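Local coordinates for serine-rich secreted cell wall anchored (LPXTG-motif ) protein (Lactobacillus reuteri ATCC 53608, PDB 5NXK) that probably acts as a bacterial surface adhesin, its beta-solenoid binding region mediating attachment in interactions between gut microbe and host, at residues S281-A286 and N291-N296. Numbering follows the deposited sequence.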
# COMPACT_ATOMS: atom_id res chain seq x y z
N SER A 281 15.97 -12.73 -8.84
CA SER A 281 15.99 -12.05 -10.13
C SER A 281 15.33 -10.70 -9.92
O SER A 281 14.42 -10.59 -9.12
CB SER A 281 15.24 -12.84 -11.21
OG SER A 281 15.64 -14.19 -11.25
N ASN A 282 15.79 -9.68 -10.63
CA ASN A 282 15.17 -8.36 -10.48
C ASN A 282 13.69 -8.41 -10.87
O ASN A 282 12.82 -7.95 -10.12
CB ASN A 282 15.93 -7.33 -11.32
CG ASN A 282 17.41 -7.31 -11.00
OD1 ASN A 282 18.22 -7.93 -11.69
ND2 ASN A 282 17.77 -6.62 -9.93
N PHE A 283 13.40 -8.96 -12.05
CA PHE A 283 12.01 -9.23 -12.44
C PHE A 283 11.87 -10.75 -12.46
O PHE A 283 12.44 -11.42 -13.32
CB PHE A 283 11.67 -8.63 -13.81
CG PHE A 283 11.71 -7.12 -13.87
CD1 PHE A 283 11.21 -6.34 -12.83
CD2 PHE A 283 12.23 -6.47 -14.99
CE1 PHE A 283 11.24 -4.95 -12.91
CE2 PHE A 283 12.26 -5.09 -15.07
CZ PHE A 283 11.77 -4.33 -14.04
N ARG A 284 11.15 -11.30 -11.50
CA ARG A 284 11.03 -12.75 -11.37
C ARG A 284 9.65 -13.17 -11.81
O ARG A 284 8.66 -12.87 -11.13
CB ARG A 284 11.26 -13.20 -9.93
CG ARG A 284 11.08 -14.70 -9.67
CD ARG A 284 12.08 -15.56 -10.43
NE ARG A 284 11.88 -16.99 -10.17
CZ ARG A 284 12.06 -17.96 -11.06
NH1 ARG A 284 12.50 -17.70 -12.29
NH2 ARG A 284 11.84 -19.22 -10.70
N VAL A 285 9.56 -13.85 -12.95
CA VAL A 285 8.27 -14.30 -13.44
C VAL A 285 8.35 -15.79 -13.76
O VAL A 285 9.22 -16.22 -14.50
CB VAL A 285 7.82 -13.52 -14.69
CG1 VAL A 285 6.43 -13.98 -15.12
CG2 VAL A 285 7.82 -12.02 -14.41
N ALA A 286 7.45 -16.58 -13.18
CA ALA A 286 7.52 -18.03 -13.40
C ALA A 286 6.13 -18.64 -13.27
O ALA A 286 5.23 -18.02 -12.70
CB ALA A 286 8.49 -18.68 -12.40
N ASN A 291 3.80 -13.17 -19.98
CA ASN A 291 4.47 -11.98 -19.51
C ASN A 291 5.13 -11.19 -20.63
O ASN A 291 5.61 -11.76 -21.60
CB ASN A 291 5.52 -12.34 -18.46
CG ASN A 291 5.91 -11.15 -17.59
OD1 ASN A 291 5.10 -10.67 -16.81
ND2 ASN A 291 7.14 -10.68 -17.73
N ARG A 292 5.16 -9.88 -20.47
CA ARG A 292 5.89 -9.05 -21.41
C ARG A 292 6.52 -7.89 -20.66
O ARG A 292 5.85 -7.23 -19.85
CB ARG A 292 4.98 -8.54 -22.53
CG ARG A 292 5.68 -7.55 -23.45
CD ARG A 292 4.76 -7.12 -24.60
NE ARG A 292 5.38 -6.05 -25.39
CZ ARG A 292 5.31 -5.95 -26.72
NH1 ARG A 292 4.63 -6.84 -27.43
NH2 ARG A 292 5.89 -4.93 -27.33
N ILE A 293 7.80 -7.67 -20.91
CA ILE A 293 8.51 -6.55 -20.29
C ILE A 293 9.04 -5.64 -21.40
O ILE A 293 9.79 -6.08 -22.28
CB ILE A 293 9.68 -7.02 -19.40
CG1 ILE A 293 9.20 -8.07 -18.40
CG2 ILE A 293 10.29 -5.84 -18.66
CD1 ILE A 293 10.34 -8.71 -17.60
N ASP A 294 8.63 -4.38 -21.37
CA ASP A 294 9.07 -3.40 -22.36
C ASP A 294 10.04 -2.42 -21.72
O ASP A 294 9.69 -1.72 -20.78
CB ASP A 294 7.88 -2.64 -22.96
CG ASP A 294 7.04 -3.50 -23.89
OD1 ASP A 294 7.59 -4.11 -24.83
OD2 ASP A 294 5.82 -3.60 -23.65
N PHE A 295 11.27 -2.40 -22.23
CA PHE A 295 12.30 -1.47 -21.79
C PHE A 295 12.43 -0.36 -22.81
O PHE A 295 13.03 -0.57 -23.87
CB PHE A 295 13.65 -2.17 -21.64
CG PHE A 295 13.69 -3.23 -20.57
CD1 PHE A 295 13.29 -4.53 -20.85
CD2 PHE A 295 14.17 -2.93 -19.30
CE1 PHE A 295 13.36 -5.51 -19.87
CE2 PHE A 295 14.23 -3.90 -18.33
CZ PHE A 295 13.83 -5.20 -18.61
N ASN A 296 11.90 0.82 -22.51
CA ASN A 296 11.99 1.93 -23.45
C ASN A 296 12.79 3.07 -22.86
O ASN A 296 12.98 4.09 -23.51
CB ASN A 296 10.60 2.43 -23.87
CG ASN A 296 9.74 1.33 -24.48
OD1 ASN A 296 8.65 1.03 -23.98
ND2 ASN A 296 10.23 0.70 -25.53
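F283 reaches across to I293 and F295, its ring, helped by CB, making apolar contacts with both. The CD1 methyl of I293 lies 3.9 Å from F283 CD2 and nearly as close to F283 CB. I293 CG1 is anti to the carbonyl carbon (chi1 -52°), with CD1 carrying on in an extended chain (chi2 173°), which sends the methyl over to F283. The outer corner of the F295 ring meets F283 at its edge, close to the F283 ring plane, with F295 CZ 3.9 Å from F283 CE2; the two side chains run alongside each other pointing opposite ways. Farther along, V285 turns both methyls onto the side-chain amide of N291, and V285 CG1 sits 3.8 Å from N291 CB. No hydrogen bond links the segments, whose strands run nearly antiparallel (163°) with axes 9.7 Å apart, so side chains alone bridge them. On the far side of 291-295, R292 grips the D294 carboxylate side-on, NE to OD2 (3.0 Å) and NH2 to OD1 (3.1 Å).

This is two walls of a beta-solenoid facing each other near the C-terminal end of the modelled chain. Strand 283-285 hydrogen-bonds to 248-252, while 289-295 lies beside 261-267; each is the last strand of its parallel sheet. F283 and I293 also rest on I265 from the preceding coil, and F283 touches L275 and L301 of the third wall.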